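Long-range contacts in oxaloacetate acetyl hydrolase (Cryphonectria parasitica, PDB 3LYE), which is an enzyme of the phosphoenolpyruvate phosphomutase family with a TIM-barrel fold, with calcium ions bound in the crystal: residues 24-29 with 234-239; 37-42 with 82-87; 140-145 with 180-185; 170-175 with 199-204; 219-224 with 243-248. One frame throughout, in Å; residues are numbered along the deposited sequence.

Interaction 1 of 5, residues 24-29 with 234-239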
# COMPACT_ATOMS: atom_id res chain seq x y z
N ASP A 24 -26.47 25.43 14.18
CA ASP A 24 -27.24 25.66 12.96
C ASP A 24 -26.31 26.24 11.88
O ASP A 24 -26.76 26.75 10.85
CB ASP A 24 -28.39 26.60 13.25
CG ASP A 24 -29.29 26.06 14.28
OD1 ASP A 24 -29.71 24.89 14.12
OD2 ASP A 24 -29.57 26.78 15.27
N GLU A 25 -25.02 26.11 12.10
CA GLU A 25 -24.11 26.67 11.12
C GLU A 25 -23.97 25.85 9.86
O GLU A 25 -24.30 24.67 9.83
CB GLU A 25 -22.71 26.95 11.70
CG GLU A 25 -22.12 25.96 12.70
CD GLU A 25 -20.86 26.51 13.37
OE1 GLU A 25 -20.78 26.50 14.62
OE2 GLU A 25 -19.95 26.97 12.63
N LEU A 26 -23.60 26.54 8.80
CA LEU A 26 -23.37 25.88 7.51
C LEU A 26 -21.92 25.43 7.65
O LEU A 26 -21.02 26.24 7.79
CB LEU A 26 -23.51 26.84 6.32
CG LEU A 26 -23.11 26.19 4.99
CD1 LEU A 26 -23.98 24.99 4.72
CD2 LEU A 26 -23.18 27.17 3.87
N ILE A 27 -21.69 24.13 7.58
CA ILE A 27 -20.34 23.56 7.72
C ILE A 27 -19.67 23.59 6.35
O ILE A 27 -20.06 22.83 5.47
CB ILE A 27 -20.44 22.16 8.35
CG1 ILE A 27 -21.18 22.19 9.70
CG2 ILE A 27 -19.05 21.55 8.54
CD1 ILE A 27 -21.73 20.83 10.11
N VAL A 28 -18.67 24.46 6.19
CA VAL A 28 -17.96 24.67 4.95
C VAL A 28 -16.74 23.76 4.89
O VAL A 28 -15.83 23.87 5.70
CB VAL A 28 -17.59 26.16 4.84
CG1 VAL A 28 -16.65 26.43 3.70
CG2 VAL A 28 -18.86 27.03 4.75
N CYS A 29 -16.71 22.92 3.87
CA CYS A 29 -15.65 21.94 3.70
C CYS A 29 -14.96 22.03 2.37
O CYS A 29 -15.50 21.58 1.37
CB CYS A 29 -16.27 20.53 3.81
SG CYS A 29 -17.31 20.21 5.26
N GLU A 234 -23.00 32.25 1.58
CA GLU A 234 -24.11 32.97 2.19
C GLU A 234 -25.45 32.52 1.65
O GLU A 234 -26.41 32.38 2.40
CB GLU A 234 -23.95 34.47 1.97
CG GLU A 234 -22.84 35.06 2.79
CD GLU A 234 -22.75 36.57 2.66
OE1 GLU A 234 -23.73 37.20 2.20
OE2 GLU A 234 -21.68 37.13 3.01
N GLU A 235 -25.54 32.32 0.34
CA GLU A 235 -26.77 31.87 -0.29
C GLU A 235 -27.16 30.46 0.17
O GLU A 235 -28.34 30.20 0.46
CB GLU A 235 -26.64 31.90 -1.81
CG GLU A 235 -26.67 33.30 -2.42
CD GLU A 235 -26.34 33.31 -3.90
OE1 GLU A 235 -25.64 32.39 -4.37
OE2 GLU A 235 -26.77 34.25 -4.59
N ALA A 236 -26.20 29.54 0.22
CA ALA A 236 -26.49 28.18 0.64
C ALA A 236 -26.99 28.17 2.08
O ALA A 236 -27.88 27.43 2.43
CB ALA A 236 -25.27 27.28 0.46
N LYS A 237 -26.42 29.03 2.91
CA LYS A 237 -26.82 29.10 4.31
C LYS A 237 -28.26 29.58 4.42
O LYS A 237 -29.07 29.06 5.20
CB LYS A 237 -25.86 30.04 5.04
CG LYS A 237 -26.31 30.50 6.40
CD LYS A 237 -26.05 29.44 7.42
CE LYS A 237 -26.59 29.84 8.79
NZ LYS A 237 -25.53 30.55 9.57
N ALA A 238 -28.59 30.60 3.63
CA ALA A 238 -29.95 31.13 3.65
C ALA A 238 -30.98 30.10 3.12
O ALA A 238 -32.13 30.07 3.58
CB ALA A 238 -30.01 32.44 2.90
N MET A 239 -30.54 29.26 2.17
CA MET A 239 -31.39 28.21 1.57
C MET A 239 -31.69 27.13 2.61
O MET A 239 -32.62 26.35 2.43
CB MET A 239 -30.67 27.51 0.40
CG MET A 239 -30.74 28.25 -0.95
SD MET A 239 -29.85 27.37 -2.27
CE MET A 239 -28.20 27.13 -1.64
O HOH W 1 -22.88 29.37 9.23
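Leu26 packs against Ala236 and Lys237, and its contacts are almost wholly apolar. Its CD2 lies 4.0 Å from Ala236 CB, the one contact here between purely hydrocarbon side chains. Its CB meets the aliphatic part of the lysine, with Lys237 CD 3.8 Å from Leu26 CB. The lysine is placed for this by a CG anti to the backbone N (chi1 166°) and a bend at chi2 (80°) that sets CD beside the leucine.

In fold terms, the contact joins the residues leading into strand 27-32 of the barrel to helix 233-239, which links strands 219-223 and 243-247. Ala236 also touches Leu220 and Met244 on those two strands.

The polar component is indirect, since no hydrogen bond spans the two segments. One water accepts from both sides: from Leu26 N at 3.0 Å and from Lys237 NZ at 2.9 Å. The backbone N-H and the ammonium group are thereby bridged. Near Asp24 the lysine makes only a van der Waals approach, with Lys237 CE 3.7 Å from Asp24 O. The Arg242 side chain supplies a direct bond, its NH2 donating to Glu25 O.

Interaction 2 of 5, residues 37-42 with 82-87. With CA (calcium ion), chain D.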
# COMPACT_ATOMS: atom_id res chain seq x y z
N SER A 37 -2.65 20.00 0.11
CA SER A 37 -3.93 20.69 0.08
C SER A 37 -4.61 20.60 1.47
O SER A 37 -5.15 21.59 1.98
CB SER A 37 -4.86 20.15 -1.01
OG SER A 37 -5.03 18.76 -0.91
N ALA A 38 -4.57 19.44 2.10
CA ALA A 38 -5.17 19.30 3.42
C ALA A 38 -4.47 20.17 4.46
O ALA A 38 -5.12 20.86 5.27
CB ALA A 38 -5.16 17.84 3.85
N ARG A 39 -3.14 20.16 4.45
CA ARG A 39 -2.38 20.97 5.42
C ARG A 39 -2.66 22.46 5.22
O ARG A 39 -2.68 23.22 6.17
CB ARG A 39 -0.89 20.69 5.27
CG ARG A 39 -0.42 19.38 5.87
CD ARG A 39 -0.47 19.35 7.38
NE ARG A 39 0.35 18.25 7.87
CZ ARG A 39 0.56 17.99 9.15
NH1 ARG A 39 1.34 16.97 9.46
NH2 ARG A 39 -0.01 18.73 10.09
N THR A 40 -2.88 22.86 3.97
CA THR A 40 -3.15 24.27 3.69
C THR A 40 -4.52 24.66 4.26
O THR A 40 -4.70 25.71 4.88
CB THR A 40 -3.04 24.61 2.22
OG1 THR A 40 -1.74 24.24 1.74
CG2 THR A 40 -3.16 26.09 1.96
N ALA A 41 -5.52 23.82 4.05
CA ALA A 41 -6.85 24.08 4.60
C ALA A 41 -6.78 24.15 6.12
O ALA A 41 -7.46 24.95 6.75
CB ALA A 41 -7.81 23.02 4.15
N MET A 42 -5.94 23.31 6.72
CA MET A 42 -5.76 23.29 8.18
C MET A 42 -5.09 24.58 8.65
O MET A 42 -5.54 25.18 9.63
CB MET A 42 -4.92 22.08 8.61
CG MET A 42 -5.62 20.77 8.38
SD MET A 42 -4.55 19.30 8.37
CE MET A 42 -4.11 19.16 10.08
N ALA A 82 -7.11 12.58 7.49
CA ALA A 82 -7.82 12.77 8.74
C ALA A 82 -6.98 12.82 9.96
O ALA A 82 -7.37 13.44 10.94
CB ALA A 82 -8.83 11.63 8.90
N ASN A 83 -5.80 12.21 9.89
CA ASN A 83 -4.92 12.10 11.04
C ASN A 83 -3.68 12.94 11.09
O ASN A 83 -2.84 12.77 11.96
CB ASN A 83 -4.64 10.60 11.27
CG ASN A 83 -5.92 9.80 11.43
OD1 ASN A 83 -6.36 9.03 10.51
ND2 ASN A 83 -6.59 10.03 12.53
N LEU A 84 -3.58 13.86 10.15
CA LEU A 84 -2.44 14.78 10.12
C LEU A 84 -2.34 15.44 11.50
O LEU A 84 -1.23 15.65 12.00
CB LEU A 84 -2.55 15.77 8.98
CG LEU A 84 -2.43 15.16 7.60
CD1 LEU A 84 -2.70 16.21 6.54
CD2 LEU A 84 -1.06 14.49 7.42
N ASP A 85 -3.48 15.81 12.07
CA ASP A 85 -3.54 16.37 13.39
C ASP A 85 -4.57 15.49 14.14
O ASP A 85 -5.75 15.51 13.82
CB ASP A 85 -3.95 17.84 13.36
CG ASP A 85 -4.14 18.43 14.75
OD1 ASP A 85 -4.49 19.63 14.81
OD2 ASP A 85 -3.94 17.72 15.77
N PRO A 86 -4.12 14.68 15.12
CA PRO A 86 -5.09 13.85 15.86
C PRO A 86 -6.20 14.67 16.53
O PRO A 86 -7.25 14.13 16.87
CB PRO A 86 -4.22 13.19 16.93
CG PRO A 86 -2.83 13.17 16.33
CD PRO A 86 -2.73 14.43 15.54
N PHE A 87 -5.95 15.96 16.74
CA PHE A 87 -6.92 16.83 17.39
C PHE A 87 -7.48 17.86 16.43
O PHE A 87 -8.09 18.83 16.86
CB PHE A 87 -6.21 17.55 18.53
CG PHE A 87 -5.62 16.62 19.54
CD1 PHE A 87 -6.40 16.09 20.55
CD2 PHE A 87 -4.29 16.23 19.45
CE1 PHE A 87 -5.87 15.21 21.46
CE2 PHE A 87 -3.75 15.35 20.38
CZ PHE A 87 -4.54 14.85 21.36
CA CA D . -8.78 20.86 18.19
O HOH W 2 -0.41 18.28 12.90
O HOH W 3 -8.18 20.03 20.49
O HOH W 4 -10.72 19.76 19.54
O HOH W 5 -6.40 21.50 18.33
O HOH W 6 -10.80 20.49 16.76
O HOH W 7 -8.30 22.12 16.09
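Arg39 and Met42 reach Leu84 through bends in their side chains: chi2 of Arg39 (-69°) turns CD back toward the leucine, and chi3 of Met42 (71°) brings CE to Leu84 CB and Asp85 CB. In the barrel this packs helix 35-43, which follows strand 27-32, against the loop between helix 71-82 and strand 91-94.

Leu84 sits between the two. Its CB lies over the centre of one face of the Arg39 guanidinium, 3.8 Å from CZ, while its CD1 touches Arg39 CD at 3.9 Å. Ala38 CB meets Leu84 CD1 at 4.0 Å. The Met42 side chain crosses that of Leu84 at about a right angle, and its methyl continues to Asp85, where Met42 CE is 3.5 Å from Asp85 CB.

Polar contact across the segments is carried by water alone. A water at the edge of the guanidinium, in its plane, accepts from Arg39 NH2 at 2.9 Å and probably donates to Leu84 O. The NE of Arg39 donates to Gly62 O of the second subunit, tying the contact to the assembly.

Beyond Leu84 the loop makes an Asx turn, Phe87 N donating to Asp85 OD2 at 2.8 Å. The backbone oxygen of the same residue, Phe87 O, binds a calcium ion at 2.5 Å, and five waters are its other ligands.

Interaction 3 of 5, residues 140-145 with 180-185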
# COMPACT_ATOMS: atom_id res chain seq x y z
N VAL A 140 -28.82 2.90 -9.95
CA VAL A 140 -29.37 1.58 -9.69
C VAL A 140 -30.80 1.79 -9.21
O VAL A 140 -31.26 2.91 -9.03
CB VAL A 140 -28.57 0.81 -8.61
CG1 VAL A 140 -27.14 0.54 -9.08
CG2 VAL A 140 -28.58 1.56 -7.27
N SER A 141 -31.54 0.69 -9.05
CA SER A 141 -32.90 0.80 -8.59
C SER A 141 -32.94 1.33 -7.15
O SER A 141 -31.96 1.28 -6.41
CB SER A 141 -33.56 -0.57 -8.63
OG SER A 141 -33.01 -1.41 -7.65
N ARG A 142 -34.11 1.81 -6.73
CA ARG A 142 -34.25 2.34 -5.40
C ARG A 142 -33.90 1.26 -4.37
O ARG A 142 -33.15 1.49 -3.41
CB ARG A 142 -35.66 2.85 -5.18
CG ARG A 142 -35.76 3.62 -3.90
CD ARG A 142 -37.14 4.18 -3.64
NE ARG A 142 -37.65 5.05 -4.69
CZ ARG A 142 -38.92 5.46 -4.73
NH1 ARG A 142 -39.75 5.07 -3.77
NH2 ARG A 142 -39.36 6.24 -5.70
N ASP A 143 -34.40 0.05 -4.59
CA ASP A 143 -34.12 -1.04 -3.66
C ASP A 143 -32.61 -1.37 -3.60
O ASP A 143 -32.07 -1.61 -2.54
CB ASP A 143 -34.90 -2.27 -4.06
CG ASP A 143 -36.34 -2.28 -3.52
OD1 ASP A 143 -37.11 -3.13 -4.01
OD2 ASP A 143 -36.70 -1.47 -2.63
N GLU A 144 -31.94 -1.40 -4.75
CA GLU A 144 -30.51 -1.70 -4.79
C GLU A 144 -29.72 -0.61 -4.04
O GLU A 144 -28.72 -0.89 -3.39
CB GLU A 144 -30.01 -1.78 -6.23
CG GLU A 144 -30.60 -2.87 -7.10
CD GLU A 144 -30.01 -2.84 -8.52
OE1 GLU A 144 -28.89 -3.39 -8.67
OE2 GLU A 144 -30.60 -2.24 -9.46
N TYR A 145 -30.17 0.63 -4.16
CA TYR A 145 -29.51 1.71 -3.46
C TYR A 145 -29.68 1.56 -1.95
O TYR A 145 -28.75 1.75 -1.18
CB TYR A 145 -30.08 3.03 -3.90
CG TYR A 145 -29.64 4.24 -3.15
CD1 TYR A 145 -28.29 4.53 -2.99
CD2 TYR A 145 -30.57 5.15 -2.66
CE1 TYR A 145 -27.89 5.68 -2.35
CE2 TYR A 145 -30.17 6.31 -2.05
CZ TYR A 145 -28.84 6.57 -1.89
OH TYR A 145 -28.48 7.74 -1.28
N CYS A 180 -35.61 11.81 -6.81
CA CYS A 180 -34.51 12.13 -5.90
C CYS A 180 -35.03 12.31 -4.50
O CYS A 180 -34.46 11.77 -3.56
CB CYS A 180 -33.80 13.42 -6.31
SG CYS A 180 -32.77 13.24 -7.75
N ILE A 181 -36.12 13.05 -4.36
CA ILE A 181 -36.71 13.31 -3.06
C ILE A 181 -37.19 12.00 -2.41
O ILE A 181 -36.96 11.77 -1.22
CB ILE A 181 -37.89 14.31 -3.18
CG1 ILE A 181 -37.39 15.68 -3.68
CG2 ILE A 181 -38.57 14.51 -1.85
CD1 ILE A 181 -36.20 16.26 -2.90
N GLU A 182 -37.82 11.13 -3.19
CA GLU A 182 -38.30 9.87 -2.63
C GLU A 182 -37.11 8.99 -2.21
O GLU A 182 -37.17 8.27 -1.20
CB GLU A 182 -39.24 9.17 -3.61
CG GLU A 182 -40.48 10.03 -3.94
CD GLU A 182 -41.52 9.30 -4.78
OE1 GLU A 182 -41.24 8.17 -5.20
OE2 GLU A 182 -42.61 9.87 -5.02
N ARG A 183 -36.02 9.02 -2.97
CA ARG A 183 -34.84 8.22 -2.63
C ARG A 183 -34.19 8.71 -1.35
O ARG A 183 -33.74 7.93 -0.54
CB ARG A 183 -33.80 8.26 -3.74
CG ARG A 183 -34.16 7.39 -4.87
CD ARG A 183 -33.17 7.42 -6.03
NE ARG A 183 -33.64 6.49 -7.04
CZ ARG A 183 -32.94 5.51 -7.59
NH1 ARG A 183 -31.65 5.35 -7.35
NH2 ARG A 183 -33.53 4.70 -8.45
N LEU A 184 -34.16 10.02 -1.19
CA LEU A 184 -33.57 10.63 -0.01
C LEU A 184 -34.44 10.32 1.20
O LEU A 184 -33.92 9.99 2.26
CB LEU A 184 -33.36 12.11 -0.21
CG LEU A 184 -32.24 12.46 -1.20
CD1 LEU A 184 -32.25 14.00 -1.39
CD2 LEU A 184 -30.88 11.98 -0.75
N ARG A 185 -35.75 10.41 1.05
CA ARG A 185 -36.63 10.10 2.17
C ARG A 185 -36.44 8.63 2.57
O ARG A 185 -36.40 8.29 3.77
CB ARG A 185 -38.09 10.33 1.81
CG ARG A 185 -38.47 11.75 1.82
CD ARG A 185 -39.96 11.90 1.67
NE ARG A 185 -40.31 13.31 1.67
CZ ARG A 185 -41.03 13.93 0.75
NH1 ARG A 185 -41.26 15.23 0.88
NH2 ARG A 185 -41.54 13.25 -0.28
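Arg183 stretches from helix 177-189 to the backbone of Val140. From CB the chain runs extended as far as NE. CG passes the side of Arg142, 4.2 Å from its NE, and CD lies against Ala171. The NE is paired with Glu179 in a salt bridge. At the tip NH1 and NH2 grip one acceptor end-on: Val140 O receives NH2 at 2.9 Å and NH1 at 3.0 Å. This oxygen lies only 2° out of the guanidinium plane, so both N-H groups converge on it at the edge. Arg142 CA sits over one face of the same group, 3.9 Å above the plane and toward its rim. NH1 also forms a salt bridge with Asp124.

Arg142 NH2 forms a salt bridge with Glu182 OE1 at 2.7 Å, using the anti lone pair of that oxygen. The guanidinium and carboxylate planes stand 88° apart, and Glu182 CB lies above one face of the guanidinium, toward its rim. Glu179 also pairs with Arg142 NH2.

Val140 O, the atom gripped, directly precedes a capping box: Ser141 N donates to Glu144 OE2 at 3.1 Å, and Ser141 OG, less surely placed, accepts from Glu144 N. The box starts helix 142-158, which packs beside helix 177-189 in the outer layer of the barrel.

Interaction 4 of 5, residues 170-175 with 199-204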
# COMPACT_ATOMS: atom_id res chain seq x y z
N ASP A 170 -27.79 10.53 -7.43
CA ASP A 170 -27.39 11.04 -8.72
C ASP A 170 -28.53 10.82 -9.71
O ASP A 170 -28.32 10.88 -10.92
CB ASP A 170 -26.19 10.24 -9.20
CG ASP A 170 -24.91 10.68 -8.54
OD1 ASP A 170 -24.44 11.77 -8.89
OD2 ASP A 170 -24.39 9.95 -7.69
N ALA A 171 -29.74 10.61 -9.21
CA ALA A 171 -30.91 10.37 -10.06
C ALA A 171 -31.58 11.56 -10.76
O ALA A 171 -32.45 11.35 -11.59
CB ALA A 171 -31.98 9.63 -9.25
N LEU A 172 -31.20 12.79 -10.44
CA LEU A 172 -31.86 13.94 -11.07
C LEU A 172 -31.95 13.95 -12.59
O LEU A 172 -33.02 14.13 -13.14
CB LEU A 172 -31.25 15.25 -10.59
CG LEU A 172 -32.01 16.52 -11.00
CD1 LEU A 172 -33.36 16.63 -10.31
CD2 LEU A 172 -31.16 17.73 -10.69
N GLN A 173 -30.82 13.73 -13.24
CA GLN A 173 -30.76 13.74 -14.70
C GLN A 173 -31.63 12.70 -15.38
O GLN A 173 -32.44 13.03 -16.25
CB GLN A 173 -29.30 13.53 -15.10
CG GLN A 173 -28.95 13.71 -16.56
CD GLN A 173 -27.46 13.57 -16.80
OE1 GLN A 173 -26.99 13.55 -17.94
NE2 GLN A 173 -26.69 13.44 -15.70
N SER A 174 -31.47 11.45 -14.98
CA SER A 174 -32.24 10.38 -15.59
C SER A 174 -33.64 10.08 -15.08
O SER A 174 -34.47 9.60 -15.86
CB SER A 174 -31.43 9.09 -15.53
OG SER A 174 -31.33 8.62 -14.20
N LEU A 175 -33.91 10.41 -13.83
CA LEU A 175 -35.21 10.14 -13.23
C LEU A 175 -36.00 11.32 -12.72
O LEU A 175 -37.21 11.20 -12.50
CB LEU A 175 -35.03 9.13 -12.09
CG LEU A 175 -34.42 7.81 -12.58
CD1 LEU A 175 -34.24 6.79 -11.44
CD2 LEU A 175 -35.29 7.24 -13.69
N GLY A 199 -25.95 17.66 -8.31
CA GLY A 199 -26.23 18.32 -9.56
C GLY A 199 -27.47 19.14 -9.78
O GLY A 199 -28.11 19.02 -10.83
N PHE A 200 -27.79 20.02 -8.85
CA PHE A 200 -28.96 20.86 -9.02
C PHE A 200 -28.82 21.64 -10.33
O PHE A 200 -27.71 22.04 -10.72
CB PHE A 200 -29.08 21.87 -7.88
CG PHE A 200 -29.45 21.26 -6.56
CD1 PHE A 200 -30.69 20.72 -6.37
CD2 PHE A 200 -28.56 21.27 -5.50
CE1 PHE A 200 -31.06 20.17 -5.15
CE2 PHE A 200 -28.92 20.71 -4.28
CZ PHE A 200 -30.17 20.17 -4.11
N ARG A 201 -29.94 21.87 -10.99
CA ARG A 201 -29.95 22.61 -12.24
C ARG A 201 -30.19 24.10 -11.98
O ARG A 201 -29.92 24.92 -12.84
CB ARG A 201 -30.99 22.02 -13.21
CG ARG A 201 -30.50 20.70 -13.79
CD ARG A 201 -31.49 19.99 -14.72
NE ARG A 201 -30.81 19.03 -15.59
CZ ARG A 201 -30.34 17.85 -15.19
NH1 ARG A 201 -29.72 17.04 -16.04
NH2 ARG A 201 -30.49 17.46 -13.93
N SER A 202 -30.71 24.44 -10.81
CA SER A 202 -30.97 25.83 -10.47
C SER A 202 -31.00 26.07 -8.97
O SER A 202 -31.14 25.14 -8.19
CB SER A 202 -32.31 26.30 -11.04
OG SER A 202 -33.38 25.71 -10.31
N LYS A 203 -30.92 27.34 -8.59
CA LYS A 203 -30.95 27.69 -7.17
C LYS A 203 -32.34 27.44 -6.59
O LYS A 203 -32.48 27.05 -5.43
CB LYS A 203 -30.56 29.15 -6.99
CG LYS A 203 -29.17 29.45 -7.52
CD LYS A 203 -28.90 30.93 -7.55
CE LYS A 203 -29.06 31.57 -6.19
NZ LYS A 203 -28.94 33.04 -6.33
N GLU A 204 -33.38 27.64 -7.41
CA GLU A 204 -34.74 27.42 -6.96
C GLU A 204 -34.91 25.97 -6.58
O GLU A 204 -35.50 25.65 -5.56
CB GLU A 204 -35.72 27.81 -8.08
CG GLU A 204 -37.10 27.20 -7.95
CD GLU A 204 -38.16 27.81 -8.88
OE1 GLU A 204 -39.28 27.25 -8.90
OE2 GLU A 204 -37.92 28.85 -9.54
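Leu172 and Arg201 slide past each other in opposite directions, and the leucine CD2 makes the closest approaches: 3.3 Å to Arg201 NH2 and 3.3 Å to Gly199 O. CD2 meets the guanidinium at its edge, in the plane of the group. Next to it Gln173 crosses Arg201 at about a right angle, with Gln173 CG 3.5 Å from Arg201 NH1. No hydrogen bond spans the segments; the guanidinium is met by van der Waals contacts at its edge.

The two segments follow strands 164-169 and 194-197, neighbours in the barrel sheet, so the contact joins adjacent loops at the C-terminal ends of its strands.

Farther out, hydrogen bonds hold the 199-204 segment. Gly199 takes a positive phi (72°), a conformation glycine readily adopts. Phe200 O accepts from Ser228 OG. Arg201 N donates to Gln205 OE1, and Ser202, at the N-cap position of helix 203-213, accepts from Gln205 N through OG.

Interaction 5 of 5, residues 219-224 with 243-248. With CA (calcium ion), chain C.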
# COMPACT_ATOMS: atom_id res chain seq x y z
N LEU A 219 -26.77 18.45 2.34
CA LEU A 219 -25.42 18.85 2.01
C LEU A 219 -25.47 19.29 0.53
O LEU A 219 -26.04 18.61 -0.33
CB LEU A 219 -24.48 17.67 2.23
CG LEU A 219 -23.01 17.83 1.88
CD1 LEU A 219 -22.16 16.77 2.57
CD2 LEU A 219 -22.77 17.76 0.36
N LEU A 220 -24.83 20.41 0.25
CA LEU A 220 -24.73 20.99 -1.08
C LEU A 220 -23.32 20.76 -1.61
O LEU A 220 -22.35 21.14 -0.98
CB LEU A 220 -24.99 22.50 -1.03
CG LEU A 220 -24.85 23.26 -2.35
CD1 LEU A 220 -25.82 22.75 -3.38
CD2 LEU A 220 -25.03 24.73 -2.13
N ASN A 221 -23.19 20.12 -2.76
CA ASN A 221 -21.90 19.88 -3.38
C ASN A 221 -21.67 20.90 -4.49
O ASN A 221 -22.34 20.87 -5.51
CB ASN A 221 -21.82 18.50 -3.97
CG ASN A 221 -20.49 18.25 -4.67
OD1 ASN A 221 -19.47 18.87 -4.38
ND2 ASN A 221 -20.52 17.34 -5.62
N SER A 222 -20.75 21.82 -4.23
CA SER A 222 -20.36 22.86 -5.18
C SER A 222 -19.18 22.33 -6.03
O SER A 222 -18.14 22.04 -5.50
CB SER A 222 -19.94 24.08 -4.39
OG SER A 222 -19.65 25.16 -5.25
N VAL A 223 -19.36 22.22 -7.33
CA VAL A 223 -18.35 21.71 -8.24
C VAL A 223 -17.79 22.90 -9.00
O VAL A 223 -18.45 23.46 -9.89
CB VAL A 223 -18.97 20.68 -9.16
CG1 VAL A 223 -17.94 20.13 -10.13
CG2 VAL A 223 -19.64 19.58 -8.33
N GLU A 224 -16.57 23.29 -8.66
CA GLU A 224 -16.00 24.45 -9.32
C GLU A 224 -15.82 24.22 -10.82
O GLU A 224 -15.23 23.24 -11.26
CB GLU A 224 -14.69 24.83 -8.64
CG GLU A 224 -13.98 26.03 -9.28
CD GLU A 224 -14.77 27.35 -9.18
OE1 GLU A 224 -14.38 28.34 -9.85
OE2 GLU A 224 -15.79 27.43 -8.45
N ILE A 243 -24.42 21.49 5.31
CA ILE A 243 -23.03 21.24 4.95
C ILE A 243 -22.87 21.65 3.49
O ILE A 243 -23.79 21.48 2.70
CB ILE A 243 -22.61 19.75 5.09
CG1 ILE A 243 -22.96 19.23 6.49
CG2 ILE A 243 -21.11 19.55 4.74
CD1 ILE A 243 -22.72 17.72 6.67
N MET A 244 -21.70 22.19 3.13
CA MET A 244 -21.43 22.58 1.76
C MET A 244 -19.99 22.14 1.51
O MET A 244 -19.07 22.54 2.23
CB MET A 244 -21.58 24.07 1.53
CG MET A 244 -21.43 24.50 0.11
SD MET A 244 -21.93 26.22 -0.04
CE MET A 244 -21.72 26.54 -1.79
N ILE A 245 -19.81 21.30 0.51
CA ILE A 245 -18.50 20.78 0.14
C ILE A 245 -18.10 21.41 -1.17
O ILE A 245 -18.94 21.71 -2.01
CB ILE A 245 -18.45 19.25 0.14
CG1 ILE A 245 -19.29 18.65 -0.99
CG2 ILE A 245 -18.89 18.72 1.51
CD1 ILE A 245 -19.30 17.15 -0.97
N PHE A 246 -16.79 21.59 -1.34
CA PHE A 246 -16.28 22.23 -2.52
C PHE A 246 -15.35 21.36 -3.36
O PHE A 246 -14.13 21.36 -3.18
CB PHE A 246 -15.60 23.53 -2.06
CG PHE A 246 -16.56 24.55 -1.56
CD1 PHE A 246 -17.04 25.55 -2.39
CD2 PHE A 246 -17.01 24.52 -0.26
CE1 PHE A 246 -17.95 26.47 -1.92
CE2 PHE A 246 -17.94 25.43 0.20
CZ PHE A 246 -18.40 26.42 -0.63
N SER A 247 -15.97 20.62 -4.28
CA SER A 247 -15.26 19.74 -5.20
C SER A 247 -14.43 20.62 -6.15
O SER A 247 -14.87 21.63 -6.66
CB SER A 247 -16.23 18.87 -5.99
OG SER A 247 -16.98 18.09 -5.10
N PHE A 248 -13.21 20.18 -6.36
CA PHE A 248 -12.22 20.83 -7.20
C PHE A 248 -11.67 22.16 -6.67
O PHE A 248 -10.90 22.81 -7.36
CB PHE A 248 -12.73 21.00 -8.64
CG PHE A 248 -13.06 19.71 -9.31
CD1 PHE A 248 -14.35 19.22 -9.34
CD2 PHE A 248 -12.07 18.96 -9.88
CE1 PHE A 248 -14.63 18.01 -9.95
CE2 PHE A 248 -12.36 17.73 -10.47
CZ PHE A 248 -13.64 17.26 -10.51
CA CA C . -14.83 29.52 -11.78
O HOH W 8 -17.81 16.36 -7.03
O HOH W 9 -15.71 23.83 -5.43
O HOH W 10 -14.82 31.70 -10.87
O HOH W 11 -17.12 29.44 -11.45
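Leu220 and Met244 lie side by side and point the same way, Leu220 CD2 touching Met244 CE at 3.8 Å on the sheet face that packs against helix 233-239. Next along this face Ser222 CB meets Phe246 CD1 at 3.8 Å. On the other face Leu219 crosses Ile243 obliquely and Ile245 at about a right angle. Ile245 holds CG1 between its backbone N and carbonyl carbon (chi1 68°), the crowded position, which brings CG1 to 3.4 Å from Asn221 OD1. That amide oxygen also accepts from Ser247 OG at 2.7 Å, in the carbonyl plane on a lone pair.

The strands are the parallel pair of a beta-alpha-beta unit, 18° apart in direction, with helix 233-239 between them. Their backbone ladder includes Ile245 N to Leu220 O at 2.9 Å; the bond from Ser247 N to Ser222 O is weak, its N-H...O angle 127°. One water donates to both Ser222 O and Ser247 O.

Where the strands end, Val223 CG1 lies against Phe248 CD1 at 3.8 Å, while Glu224 sends its carboxylate away to a calcium ion, bound by OE1 at 2.3 Å. Asn225 and, from the second subunit, Thr273 O and Asp275 complete that site with two waters.

How the interactions relate
Interactions 1 and 5 share the barrel sheet: strand 27-32 lies beside 243-247, helix 233-239 belongs to the unit joining 219-223 to 243-247, and the contacts' centres are 11 Å apart. Interactions 3 and 4 alternate along the chain, their centres 14 Å apart, and touch through Cys180 on Leu172 and Arg183 on Leu175. Interaction 4 reaches interaction 5 where Phe200 packs on Leu220, and interaction 1 through the salt bridge Lys203-Glu235. Interaction 2 closes before 3, 4 and 5 open; interaction 1 spans 2, 3 and 4 and alternates with 5. Interactions 1, 3, 4 and 5 thus form a connected set, while interaction 2 stands apart, its centre 34 Å from that of interaction 3; like interaction 5, it touches the second subunit.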